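Local coordinates for fibronectin-binding protein BBK32 (PDB 6N1L) that binds fibronectin and, through this C1r-binding domain, inhibits the classical pathway of complement, probably aiding immune evasion by the Lyme disease spirochete, at residues A[28-33]-A[70-75]; A[35-40]-A[62-67]; A[18-23]-A[138-143]; A[107-112]-A[134-139]. All coordinates share one frame; numbering follows the deposited sequence.

Interaction 1 of 4, residues A[28-33]-A[70-75]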
loop_
_atom_site.group_PDB
_atom_site.type_symbol
_atom_site.label_atom_id
_atom_site.label_comp_id
_atom_site.label_asym_id
_atom_site.label_seq_id
_atom_site.Cartn_x
_atom_site.Cartn_y
_atom_site.Cartn_z
ATOM N N THR A 28 -1.589 -4.934 0.812
ATOM C CA THR A 28 -1.783 -5.932 1.859
ATOM C C THR A 28 -0.476 -6.180 2.601
ATOM O O THR A 28 -0.467 -6.307 3.833
ATOM C CB THR A 28 -2.339 -7.228 1.260
ATOM O OG1 THR A 28 -3.584 -6.957 0.594
ATOM C CG2 THR A 28 -2.586 -8.265 2.336
ATOM N N LYS A 29 0.645 -6.187 1.872
ATOM C CA LYS A 29 1.956 -6.349 2.501
ATOM C C LYS A 29 2.249 -5.211 3.476
ATOM O O LYS A 29 2.734 -5.447 4.595
ATOM C CB LYS A 29 3.037 -6.424 1.425
ATOM C CG LYS A 29 4.445 -6.640 1.963
ATOM C CD LYS A 29 5.460 -6.499 0.834
ATOM C CE LYS A 29 6.881 -6.723 1.333
ATOM N NZ LYS A 29 7.882 -6.476 0.253
ATOM N N ILE A 30 1.943 -3.969 3.076
ATOM C CA ILE A 30 2.161 -2.827 3.955
ATOM C C ILE A 30 1.276 -2.937 5.193
ATOM O O ILE A 30 1.725 -2.685 6.316
ATOM C CB ILE A 30 1.908 -1.503 3.211
ATOM C CG1 ILE A 30 2.934 -1.281 2.097
ATOM C CG2 ILE A 30 1.995 -0.339 4.181
ATOM C CD1 ILE A 30 2.519 -0.167 1.076
ATOM N N TYR A 31 -0.003 -3.287 5.004
ATOM C CA TYR A 31 -0.908 -3.358 6.148
ATOM C C TYR A 31 -0.497 -4.486 7.098
ATOM O O TYR A 31 -0.550 -4.325 8.323
ATOM C CB TYR A 31 -2.357 -3.539 5.678
ATOM C CG TYR A 31 -3.330 -3.570 6.821
ATOM C CD1 TYR A 31 -3.597 -2.422 7.554
ATOM C CD2 TYR A 31 -3.971 -4.743 7.178
ATOM C CE1 TYR A 31 -4.463 -2.449 8.629
ATOM C CE2 TYR A 31 -4.855 -4.774 8.236
ATOM C CZ TYR A 31 -5.096 -3.628 8.957
ATOM O OH TYR A 31 -5.979 -3.675 10.019
ATOM N N ASN A 32 -0.078 -5.623 6.541
ATOM C CA ASN A 32 0.387 -6.723 7.390
ATOM C C ASN A 32 1.634 -6.334 8.173
ATOM O O ASN A 32 1.803 -6.763 9.324
ATOM C CB ASN A 32 0.656 -7.968 6.547
ATOM C CG ASN A 32 -0.625 -8.615 6.013
ATOM O OD1 ASN A 32 -1.734 -8.338 6.477
ATOM N ND2 ASN A 32 -0.461 -9.493 5.047
ATOM N N THR A 33 2.506 -5.515 7.581
ATOM C CA THR A 33 3.673 -5.021 8.317
ATOM C C THR A 33 3.247 -4.143 9.488
ATOM O O THR A 33 3.741 -4.290 10.613
ATOM C CB THR A 33 4.608 -4.245 7.386
ATOM O OG1 THR A 33 4.969 -5.058 6.269
ATOM C CG2 THR A 33 5.907 -3.867 8.134
ATOM N N GLU A 70 9.125 2.919 2.803
ATOM C CA GLU A 70 9.252 3.764 1.615
ATOM C C GLU A 70 9.456 2.918 0.363
ATOM O O GLU A 70 8.915 3.244 -0.710
ATOM C CB GLU A 70 10.385 4.776 1.820
ATOM C CG GLU A 70 9.892 6.143 2.297
ATOM C CD GLU A 70 10.942 6.961 3.044
ATOM O OE1 GLU A 70 12.063 6.450 3.250
ATOM O OE2 GLU A 70 10.645 8.120 3.424
ATOM N N LYS A 71 10.205 1.813 0.487
ATOM C CA LYS A 71 10.357 0.874 -0.620
ATOM C C LYS A 71 9.013 0.303 -1.042
ATOM O O LYS A 71 8.674 0.294 -2.233
ATOM C CB LYS A 71 11.305 -0.256 -0.227
ATOM C CG LYS A 71 11.618 -1.232 -1.345
ATOM C CD LYS A 71 12.138 -0.491 -2.572
ATOM C CE LYS A 71 13.077 -1.355 -3.403
ATOM N NZ LYS A 71 12.501 -1.654 -4.755
ATOM N N ASN A 72 8.220 -0.168 -0.075
ATOM C CA ASN A 72 6.900 -0.695 -0.399
ATOM C C ASN A 72 6.018 0.370 -1.055
ATOM O O ASN A 72 5.225 0.057 -1.951
ATOM C CB ASN A 72 6.233 -1.247 0.861
ATOM C CG ASN A 72 6.836 -2.568 1.314
ATOM O OD1 ASN A 72 7.502 -3.258 0.543
ATOM N ND2 ASN A 72 6.599 -2.926 2.568
ATOM N N PHE A 73 6.132 1.631 -0.626
ATOM C CA PHE A 73 5.313 2.662 -1.273
ATOM C C PHE A 73 5.813 2.963 -2.681
ATOM O O PHE A 73 5.012 3.233 -3.583
ATOM C CB PHE A 73 5.254 3.937 -0.435
ATOM C CG PHE A 73 3.987 4.052 0.371
ATOM C CD1 PHE A 73 3.899 3.473 1.626
ATOM C CD2 PHE A 73 2.868 4.688 -0.145
ATOM C CE1 PHE A 73 2.712 3.545 2.364
ATOM C CE2 PHE A 73 1.691 4.761 0.576
ATOM C CZ PHE A 73 1.611 4.199 1.841
ATOM N N LYS A 74 7.125 2.911 -2.904
ATOM C CA LYS A 74 7.600 3.089 -4.278
ATOM C C LYS A 74 7.147 1.942 -5.164
ATOM O O LYS A 74 6.762 2.164 -6.321
ATOM C CB LYS A 74 9.119 3.251 -4.311
ATOM C CG LYS A 74 9.559 4.677 -3.969
ATOM C CD LYS A 74 8.626 5.724 -4.613
ATOM C CE LYS A 74 9.083 7.159 -4.333
ATOM N NZ LYS A 74 8.261 8.207 -5.042
ATOM N N THR A 75 7.163 0.711 -4.643
ATOM C CA THR A 75 6.635 -0.423 -5.392
ATOM C C THR A 75 5.160 -0.201 -5.732
ATOM O O THR A 75 4.732 -0.400 -6.877
ATOM C CB THR A 75 6.804 -1.713 -4.593
ATOM O OG1 THR A 75 8.200 -2.009 -4.417
ATOM C CG2 THR A 75 6.120 -2.871 -5.289
HETATM O O HOH W 1 7.377 -4.999 4.708
#

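Interaction 2 of 4, residues A[35-40]-A[62-67]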
loop_
_atom_site.group_PDB
_atom_site.type_symbol
_atom_site.label_atom_id
_atom_site.label_comp_id
_atom_site.label_asym_id
_atom_site.label_seq_id
_atom_site.Cartn_x
_atom_site.Cartn_y
_atom_site.Cartn_z
ATOM N N THR A 35 0.443 -4.324 11.067
ATOM C CA THR A 35 -0.172 -5.171 12.091
ATOM C C THR A 35 0.893 -5.841 12.951
ATOM O O THR A 35 0.815 -5.843 14.191
ATOM C CB THR A 35 -1.057 -6.220 11.427
ATOM O OG1 THR A 35 -2.158 -5.556 10.777
ATOM C CG2 THR A 35 -1.600 -7.200 12.463
ATOM N N LEU A 36 1.920 -6.381 12.299
ATOM C CA LEU A 36 3.008 -7.047 13.010
ATOM C C LEU A 36 3.772 -6.068 13.893
ATOM O O LEU A 36 4.056 -6.365 15.063
ATOM C CB LEU A 36 3.939 -7.729 12.003
ATOM C CG LEU A 36 4.999 -8.640 12.643
ATOM C CD1 LEU A 36 4.306 -9.775 13.330
ATOM C CD2 LEU A 36 5.946 -9.176 11.557
ATOM N N PHE A 37 4.135 -4.900 13.346
ATOM C CA PHE A 37 4.801 -3.853 14.116
ATOM C C PHE A 37 3.993 -3.525 15.368
ATOM O O PHE A 37 4.526 -3.510 16.486
ATOM C CB PHE A 37 4.975 -2.626 13.208
ATOM C CG PHE A 37 5.843 -1.522 13.747
ATOM C CD1 PHE A 37 6.711 -1.709 14.803
ATOM C CD2 PHE A 37 5.790 -0.271 13.153
ATOM C CE1 PHE A 37 7.494 -0.667 15.257
ATOM C CE2 PHE A 37 6.570 0.772 13.605
ATOM C CZ PHE A 37 7.429 0.572 14.656
ATOM N N SER A 38 2.679 -3.316 15.194
ATOM C CA SER A 38 1.798 -3.010 16.322
ATOM C C SER A 38 1.881 -4.059 17.425
ATOM O O SER A 38 1.950 -3.713 18.612
ATOM C CB SER A 38 0.352 -2.875 15.839
ATOM O OG SER A 38 0.224 -1.791 14.940
ATOM N N THR A 39 1.894 -5.344 17.059
ATOM C CA THR A 39 1.936 -6.387 18.082
ATOM C C THR A 39 3.258 -6.390 18.844
ATOM O O THR A 39 3.266 -6.685 20.044
ATOM C CB THR A 39 1.664 -7.776 17.492
ATOM O OG1 THR A 39 2.734 -8.202 16.635
ATOM C CG2 THR A 39 0.348 -7.783 16.721
ATOM N N LYS A 40 4.375 -6.060 18.183
ATOM C CA LYS A 40 5.652 -5.992 18.895
ATOM C C LYS A 40 5.659 -4.858 19.909
ATOM O O LYS A 40 6.223 -4.995 21.005
ATOM C CB LYS A 40 6.812 -5.807 17.914
ATOM C CG LYS A 40 6.941 -6.830 16.827
ATOM C CD LYS A 40 6.856 -8.250 17.330
ATOM C CE LYS A 40 6.957 -9.212 16.177
ATOM N NZ LYS A 40 6.829 -10.603 16.625
ATOM N N ALA A 62 12.325 -2.737 16.967
ATOM C CA ALA A 62 13.370 -1.868 16.444
ATOM C C ALA A 62 13.853 -2.272 15.055
ATOM O O ALA A 62 14.602 -1.508 14.438
ATOM C CB ALA A 62 14.570 -1.845 17.401
ATOM N N LYS A 63 13.461 -3.439 14.555
ATOM C CA LYS A 63 13.949 -3.889 13.259
ATOM C C LYS A 63 13.087 -3.397 12.102
ATOM O O LYS A 63 13.499 -3.524 10.945
ATOM C CB LYS A 63 14.051 -5.415 13.232
ATOM C CG LYS A 63 15.200 -5.971 14.077
ATOM C CD LYS A 63 15.276 -7.481 13.950
ATOM C CE LYS A 63 15.919 -8.111 15.175
ATOM N NZ LYS A 63 16.018 -9.599 15.057
ATOM N N PHE A 64 11.924 -2.821 12.381
ATOM C CA PHE A 64 11.113 -2.226 11.320
ATOM C C PHE A 64 11.738 -0.904 10.875
ATOM O O PHE A 64 12.102 -0.070 11.710
ATOM C CB PHE A 64 9.678 -2.012 11.820
ATOM C CG PHE A 64 8.930 -3.291 12.077
ATOM C CD1 PHE A 64 9.017 -3.938 13.305
ATOM C CD2 PHE A 64 8.158 -3.877 11.073
ATOM C CE1 PHE A 64 8.339 -5.122 13.529
ATOM C CE2 PHE A 64 7.478 -5.069 11.291
ATOM C CZ PHE A 64 7.575 -5.701 12.524
ATOM N N THR A 65 11.844 -0.697 9.554
ATOM C CA THR A 65 12.530 0.475 9.022
ATOM C C THR A 65 11.591 1.360 8.212
ATOM O O THR A 65 10.662 0.881 7.548
ATOM C CB THR A 65 13.726 0.084 8.134
ATOM O OG1 THR A 65 13.278 -0.630 6.972
ATOM C CG2 THR A 65 14.697 -0.801 8.903
ATOM N N LYS A 66 11.857 2.667 8.271
ATOM C CA LYS A 66 11.206 3.603 7.364
ATOM C C LYS A 66 11.612 3.348 5.922
ATOM O O LYS A 66 10.805 3.555 5.005
ATOM C CB LYS A 66 11.536 5.040 7.762
ATOM C CG LYS A 66 10.897 6.080 6.853
ATOM C CD LYS A 66 10.928 7.435 7.489
ATOM C CE LYS A 66 9.561 8.064 7.434
ATOM N NZ LYS A 66 9.436 9.169 8.403
ATOM N N GLU A 67 12.856 2.904 5.704
ATOM C CA GLU A 67 13.293 2.530 4.363
ATOM C C GLU A 67 12.397 1.453 3.766
ATOM O O GLU A 67 12.027 1.525 2.588
ATOM C CB GLU A 67 14.748 2.053 4.401
ATOM C CG GLU A 67 15.772 3.172 4.589
ATOM C CD GLU A 67 16.023 3.530 6.054
ATOM O OE1 GLU A 67 15.289 3.038 6.942
ATOM O OE2 GLU A 67 16.967 4.309 6.315
#

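Interaction 3 of 4, residues A[18-23]-A[138-143]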
loop_
_atom_site.group_PDB
_atom_site.type_symbol
_atom_site.label_atom_id
_atom_site.label_comp_id
_atom_site.label_asym_id
_atom_site.label_seq_id
_atom_site.Cartn_x
_atom_site.Cartn_y
_atom_site.Cartn_z
ATOM N N TYR A 18 -2.901 -7.033 -14.306
ATOM C CA TYR A 18 -1.739 -7.545 -13.591
ATOM C C TYR A 18 -1.190 -6.508 -12.618
ATOM O O TYR A 18 -0.873 -6.824 -11.462
ATOM C CB TYR A 18 -0.643 -7.966 -14.568
ATOM C CG TYR A 18 0.654 -8.258 -13.853
ATOM C CD1 TYR A 18 0.836 -9.462 -13.178
ATOM C CD2 TYR A 18 1.689 -7.329 -13.831
ATOM C CE1 TYR A 18 2.011 -9.734 -12.503
ATOM C CE2 TYR A 18 2.874 -7.597 -13.157
ATOM C CZ TYR A 18 3.029 -8.801 -12.499
ATOM O OH TYR A 18 4.204 -9.074 -11.825
ATOM N N ASN A 19 -1.047 -5.266 -13.079
ATOM C CA ASN A 19 -0.418 -4.259 -12.232
ATOM C C ASN A 19 -1.336 -3.824 -11.097
ATOM O O ASN A 19 -0.852 -3.527 -9.996
ATOM C CB ASN A 19 0.030 -3.070 -13.080
ATOM C CG ASN A 19 1.301 -3.364 -13.859
ATOM O OD1 ASN A 19 2.409 -3.164 -13.359
ATOM N ND2 ASN A 19 1.146 -3.855 -15.089
ATOM N N VAL A 20 -2.653 -3.797 -11.330
ATOM C CA VAL A 20 -3.581 -3.488 -10.246
ATOM C C VAL A 20 -3.559 -4.600 -9.198
ATOM O O VAL A 20 -3.529 -4.337 -7.985
ATOM C CB VAL A 20 -4.993 -3.251 -10.808
ATOM C CG1 VAL A 20 -6.002 -3.134 -9.679
ATOM C CG2 VAL A 20 -5.002 -1.984 -11.660
ATOM N N ASP A 21 -3.543 -5.857 -9.647
ATOM C CA ASP A 21 -3.449 -6.974 -8.707
ATOM C C ASP A 21 -2.179 -6.888 -7.879
ATOM O O ASP A 21 -2.202 -7.120 -6.663
ATOM C CB ASP A 21 -3.486 -8.308 -9.455
ATOM C CG ASP A 21 -4.894 -8.852 -9.631
ATOM O OD1 ASP A 21 -5.859 -8.230 -9.123
ATOM O OD2 ASP A 21 -5.036 -9.908 -10.293
ATOM N N SER A 22 -1.053 -6.563 -8.521
ATOM C CA SER A 22 0.198 -6.408 -7.790
ATOM C C SER A 22 0.127 -5.246 -6.813
ATOM O O SER A 22 0.717 -5.305 -5.731
ATOM C CB SER A 22 1.356 -6.206 -8.760
ATOM O OG SER A 22 1.443 -7.284 -9.679
ATOM N N ALA A 23 -0.566 -4.169 -7.179
ATOM C CA ALA A 23 -0.696 -3.045 -6.254
ATOM C C ALA A 23 -1.526 -3.442 -5.045
ATOM O O ALA A 23 -1.208 -3.052 -3.907
ATOM C CB ALA A 23 -1.324 -1.843 -6.968
ATOM N N ASP A 138 -9.628 -1.156 -1.575
ATOM C CA ASP A 138 -11.019 -1.368 -1.969
ATOM C C ASP A 138 -11.311 -0.718 -3.316
ATOM O O ASP A 138 -11.950 -1.329 -4.183
ATOM C CB ASP A 138 -11.957 -0.816 -0.894
ATOM C CG ASP A 138 -12.004 -1.697 0.354
ATOM O OD1 ASP A 138 -11.486 -2.834 0.310
ATOM O OD2 ASP A 138 -12.564 -1.238 1.371
ATOM N N SER A 139 -10.824 0.508 -3.523
ATOM C CA SER A 139 -11.031 1.175 -4.811
ATOM C C SER A 139 -10.357 0.413 -5.943
ATOM O O SER A 139 -10.913 0.299 -7.043
ATOM C CB SER A 139 -10.512 2.616 -4.766
ATOM O OG SER A 139 -11.149 3.388 -3.765
ATOM N N LEU A 140 -9.152 -0.111 -5.703
ATOM C CA LEU A 140 -8.492 -0.925 -6.718
ATOM C C LEU A 140 -9.280 -2.193 -7.024
ATOM O O LEU A 140 -9.277 -2.662 -8.168
ATOM C CB LEU A 140 -7.072 -1.285 -6.270
ATOM C CG LEU A 140 -6.101 -0.101 -6.187
ATOM C CD1 LEU A 140 -4.790 -0.540 -5.531
ATOM C CD2 LEU A 140 -5.831 0.494 -7.574
ATOM N N LYS A 141 -9.951 -2.762 -6.020
ATOM C CA LYS A 141 -10.804 -3.921 -6.263
ATOM C C LYS A 141 -11.983 -3.552 -7.159
ATOM O O LYS A 141 -12.391 -4.347 -8.015
ATOM C CB LYS A 141 -11.290 -4.500 -4.932
ATOM C CG LYS A 141 -10.233 -5.323 -4.201
ATOM C CD LYS A 141 -10.625 -5.569 -2.744
ATOM C CE LYS A 141 -9.496 -6.213 -1.963
ATOM N NZ LYS A 141 -9.271 -7.633 -2.360
ATOM N N GLU A 142 -12.543 -2.355 -6.969
ATOM C CA GLU A 142 -13.572 -1.856 -7.881
ATOM C C GLU A 142 -13.044 -1.747 -9.305
ATOM O O GLU A 142 -13.733 -2.123 -10.263
ATOM C CB GLU A 142 -14.078 -0.502 -7.402
ATOM C CG GLU A 142 -15.204 -0.603 -6.397
ATOM C CD GLU A 142 -15.154 0.475 -5.331
ATOM O OE1 GLU A 142 -14.914 1.658 -5.670
ATOM O OE2 GLU A 142 -15.360 0.133 -4.144
ATOM N N VAL A 143 -11.826 -1.216 -9.464
ATOM C CA VAL A 143 -11.221 -1.091 -10.788
ATOM C C VAL A 143 -11.179 -2.444 -11.479
ATOM O O VAL A 143 -11.524 -2.569 -12.662
ATOM C CB VAL A 143 -9.813 -0.473 -10.676
ATOM C CG1 VAL A 143 -8.989 -0.787 -11.919
ATOM C CG2 VAL A 143 -9.903 1.026 -10.431
#

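Interaction 4 of 4, residues A[107-112]-A[134-139]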
loop_
_atom_site.group_PDB
_atom_site.type_symbol
_atom_site.label_atom_id
_atom_site.label_comp_id
_atom_site.label_asym_id
_atom_site.label_seq_id
_atom_site.Cartn_x
_atom_site.Cartn_y
_atom_site.Cartn_z
ATOM N N ALA A 107 -2.425 9.965 -7.680
ATOM C CA ALA A 107 -2.215 11.228 -6.976
ATOM C C ALA A 107 -2.266 11.036 -5.460
ATOM O O ALA A 107 -1.458 11.618 -4.722
ATOM C CB ALA A 107 -3.251 12.256 -7.434
ATOM N N GLU A 108 -3.195 10.204 -4.979
ATOM C CA GLU A 108 -3.279 9.934 -3.544
ATOM C C GLU A 108 -2.012 9.263 -3.029
ATOM O O GLU A 108 -1.530 9.589 -1.936
ATOM C CB GLU A 108 -4.508 9.068 -3.235
ATOM C CG GLU A 108 -4.628 8.575 -1.762
ATOM C CD GLU A 108 -5.003 9.663 -0.758
ATOM O OE1 GLU A 108 -5.392 10.766 -1.197
ATOM O OE2 GLU A 108 -4.920 9.408 0.475
ATOM N N ILE A 109 -1.452 8.322 -3.800
ATOM C CA ILE A 109 -0.224 7.646 -3.363
ATOM C C ILE A 109 0.896 8.660 -3.179
ATOM O O ILE A 109 1.672 8.592 -2.212
ATOM C CB ILE A 109 0.174 6.535 -4.361
ATOM C CG1 ILE A 109 -0.863 5.425 -4.346
ATOM C CG2 ILE A 109 1.533 5.924 -3.995
ATOM C CD1 ILE A 109 -0.660 4.382 -5.403
ATOM N N LYS A 110 0.977 9.642 -4.082
ATOM C CA LYS A 110 2.009 10.659 -3.946
ATOM C C LYS A 110 1.806 11.477 -2.679
ATOM O O LYS A 110 2.778 11.828 -1.998
ATOM C CB LYS A 110 2.032 11.550 -5.186
ATOM C CG LYS A 110 2.635 10.840 -6.401
ATOM C CD LYS A 110 2.611 11.735 -7.632
ATOM C CE LYS A 110 2.886 10.919 -8.885
ATOM N NZ LYS A 110 2.243 11.527 -10.088
ATOM N N THR A 111 0.549 11.756 -2.326
ATOM C CA THR A 111 0.258 12.484 -1.093
ATOM C C THR A 111 0.675 11.683 0.136
ATOM O O THR A 111 1.216 12.239 1.101
ATOM C CB THR A 111 -1.230 12.825 -1.027
ATOM O OG1 THR A 111 -1.565 13.688 -2.118
ATOM C CG2 THR A 111 -1.569 13.538 0.275
ATOM N N LEU A 112 0.438 10.372 0.113
ATOM C CA LEU A 112 0.846 9.520 1.230
ATOM C C LEU A 112 2.361 9.441 1.354
ATOM O O LEU A 112 2.897 9.416 2.468
ATOM C CB LEU A 112 0.250 8.122 1.055
ATOM C CG LEU A 112 -1.279 8.043 1.009
ATOM C CD1 LEU A 112 -1.721 6.580 0.875
ATOM C CD2 LEU A 112 -1.894 8.678 2.253
ATOM N N LEU A 134 -6.109 1.252 3.083
ATOM C CA LEU A 134 -7.186 0.275 3.149
ATOM C C LEU A 134 -8.318 0.675 2.205
ATOM O O LEU A 134 -8.868 -0.169 1.496
ATOM C CB LEU A 134 -7.706 0.146 4.581
ATOM C CG LEU A 134 -6.846 -0.664 5.568
ATOM C CD1 LEU A 134 -7.482 -0.574 6.948
ATOM C CD2 LEU A 134 -6.766 -2.098 5.091
ATOM N N LEU A 135 -8.642 1.971 2.166
ATOM C CA LEU A 135 -9.661 2.439 1.231
ATOM C C LEU A 135 -9.195 2.296 -0.217
ATOM O O LEU A 135 -9.981 1.930 -1.105
ATOM C CB LEU A 135 -10.019 3.890 1.556
ATOM C CG LEU A 135 -10.807 4.033 2.860
ATOM C CD1 LEU A 135 -10.871 5.463 3.360
ATOM C CD2 LEU A 135 -12.206 3.444 2.671
ATOM N N MET A 136 -7.926 2.611 -0.467
ATOM C CA MET A 136 -7.335 2.479 -1.791
ATOM C C MET A 136 -7.401 1.042 -2.300
ATOM O O MET A 136 -7.714 0.803 -3.472
ATOM C CB MET A 136 -5.893 2.978 -1.734
ATOM C CG MET A 136 -5.159 2.957 -3.056
ATOM S SD MET A 136 -3.485 3.592 -2.834
ATOM C CE MET A 136 -3.831 5.295 -2.407
ATOM N N ARG A 137 -7.103 0.061 -1.438
ATOM C CA ARG A 137 -7.210 -1.332 -1.865
ATOM C C ARG A 137 -8.631 -1.661 -2.306
ATOM O O ARG A 137 -8.831 -2.369 -3.299
ATOM C CB ARG A 137 -6.777 -2.263 -0.730
ATOM C CG ARG A 137 -6.737 -3.727 -1.118
ATOM C CD ARG A 137 -6.146 -4.576 0.029
ATOM N NE ARG A 137 -6.972 -4.485 1.228
ATOM C CZ ARG A 137 -6.731 -5.140 2.365
ATOM N NH1 ARG A 137 -5.680 -5.942 2.474
ATOM N NH2 ARG A 137 -7.549 -4.996 3.396
ATOM N N ASP A 138 -9.628 -1.156 -1.575
ATOM C CA ASP A 138 -11.019 -1.368 -1.969
ATOM C C ASP A 138 -11.311 -0.718 -3.316
ATOM O O ASP A 138 -11.950 -1.329 -4.183
ATOM C CB ASP A 138 -11.957 -0.816 -0.894
ATOM C CG ASP A 138 -12.004 -1.697 0.354
ATOM O OD1 ASP A 138 -11.486 -2.834 0.310
ATOM O OD2 ASP A 138 -12.564 -1.238 1.371
ATOM N N SER A 139 -10.824 0.508 -3.523
ATOM C CA SER A 139 -11.031 1.175 -4.811
ATOM C C SER A 139 -10.357 0.413 -5.943
ATOM O O SER A 139 -10.913 0.299 -7.043
ATOM C CB SER A 139 -10.512 2.616 -4.766
ATOM O OG SER A 139 -11.149 3.388 -3.765
#

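Interaction 1 of 4, residues A[28-33]-A[70-75]
Asn72 meets helix 9-44 with both ends of its side chain. Its CB rests on Ile30, 3.5 Å from CG1, and the two side chains slide past each other in opposite directions. Beyond this aliphatic contact the amide sits at the end of Lys29, whose NZ gives OD1 a weak hydrogen bond of 3.3 Å. The lysine chain is extended, which brings NZ this far, and it crosses the asparagine side chain at about a right angle. The other amide end uses a water: Asn72 ND2 donates to it over 3.1 Å, and the water donates in turn to Thr33 OG1 at 2.9 Å. Both amide atoms are thus engaged, which should fix the flip of the group.

Two long antiparallel helices of an all-helical bundle meet here, with the segment axes 10.3 Å apart and running at 160°. On the interior side Ile30 CD1 lies 4.3 Å from the centroid of the Phe73 ring, an off-centre CH-pi contact. Ile133 of helix 122-147 touches both of these side chains, and Leu112, Ile113 and Ile116 of helix 93-117 also pack on Phe73. Behind the water, Thr33 OG1 donates to Lys29 O at 2.8 Å, an oxygen that Thr33 N approaches from the opposite face of the carbonyl plane.

Interaction 2 of 4, residues A[35-40]-A[62-67]
The rings of Phe37 and Phe64 lie against each other as an offset stack, centroids 4.7 Å apart and planes inclined by 23°. The offset is large enough that each ring has the other residue's CB above its centre. Phe37 CB stands 3.9 Å from the Phe64 centroid, almost on the ring normal, while Phe64 CB covers one face of Phe37 in the same manner. Where the rings overlap, the closest carbons are Phe37 CD1 and Phe64 CD1, at 3.5 Å. The Phe64 ring also lies over backbone: its CZ is 3.6 Å from Phe37 N. At its rim, near the ring plane, Leu36 CG approaches CZ to 3.9 Å and Lys40 CG approaches CE1 to 4.0 Å. Both aliphatic chains cross the phenylalanine at about a right angle; with Phe37 over its face, the ring is met by three residues of helix 9-44.

Phe64 belongs to the short link between helix 51-61 and helix 66-87, just ahead of Thr65, the N-cap residue whose OG1 accepts from Asp68 N. The contact joins the lead-in of helix 66-87 to helix 9-44 at one end of the helical bundle. Phe37 turns its CG anti to the backbone N (chi1 -170°), which lays its ring alongside Phe64. Leu122 of helix 122-147 touches both phenylalanines, and Tyr123 meets the Phe37 ring edge-to-face. Lys40 bends at chi2 (-48°), carrying its end away from Phe64; its NZ forms a salt bridge with Glu60 of helix 51-61.

Interaction 3 of 4, residues A[18-23]-A[138-143]
Val20 points its CB at segment 138-143 of helix 122-147 and there divides its two methyls between two residues one turn apart. CG1, placed anti to the backbone N (chi1 172°), runs toward Leu140. It lies 3.6 Å from the backbone carbonyl oxygen Leu140 O and 4.0 Å from Leu140 CB, with the leucine methyl CD2 also nearby, at 4.2 Å. CG2 takes the other direction and comes to 4.2 Å from Val143 CG1. The valine therefore rests against backbone as well as side chains, and its CA is the one nearest to that of Leu140, 6.6 Å away.

Leu140 continues the contact one turn further along helix 9-44. Its CD1 reaches the CB methyl of Ala23, at 4.0 Å, and both residues are buried. Residues 20 and 23 of one helix and 140 and 143 of the other are each spaced i to i+3, so both pairs face the partner helix in this antiparallel part of the bundle. The segment axes are 9.8 Å apart and their directions differ by 159°. Leu102 of helix 93-117 touches both Val20 and Leu140, and Ser83 of helix 66-87 also reaches Val20. Asp21 is hydrogen-bonded through OD1 to Gln144.

Apart from the methyl set against a backbone carbonyl oxygen, the contact is carbon on carbon; with all four residues buried and no hydrogen bond between the segments, it rests on van der Waals packing and burial of apolar surface.

Interaction 4 of 4, residues A[107-112]-A[134-139]
Met136 reaches across to helix 93-117 as a single long probe, and three residues receive its end. Its chain is straight through chi1 and chi2 and turns only at chi3 (-66°), which swings the methyl CE off the line of the chain. Ile109 lies across this probe at about a right angle, its CG1 3.5 Å from both SD and CE of Met136; CD1 of the isoleucine is a little further from the sulfur. Leu112 comes tip to tip instead, CD1 facing Met136 CE at 4.1 Å. Glu108 passes obliquely and offers its aliphatic part, CG standing 3.4 Å from CE. A bend at chi2 (72°) turns its carboxylate away from the methyl, and OE2 makes a weak hydrogen bond with Ser132.

The segments are antiparallel at 163° with their axes 11.8 Å apart, a wide spacing that the methionine's length spans. This pair of helices is joined in sequence by a short turn and forms a helical hairpin of the bundle. Leu76 and Ile80 of helix 66-87 touch Ile109, and Ile27 of helix 9-44 touches Met136. The contact is thus apolar at its heart, a thioether among aliphatic groups, with the charged carboxylate kept to the margin.

Overall arrangement
From the N terminus, helix 9-44 supplies one side of interactions 3, 1 and 2, in that order along its length. Interaction 2 closes the shortest loop on this helix, taking in helix 51-61, and is nested inside the loop of interaction 1; both join helix 9-44 to helix 66-87 or its lead-in. Interaction 4 follows in series, tying helix 93-117 to helix 122-147. Interaction 3 spans nearly the whole chain, enclosing interactions 1 and 2, and ends on the same part of helix 122-147 as interaction 4. Interactions 2 and 3 lie about 25 Å apart between centres. Interactions 1 and 4 touch, among others through a probable hydrogen bond between Thr28 and Arg137, linking the helix pairs into one bundle.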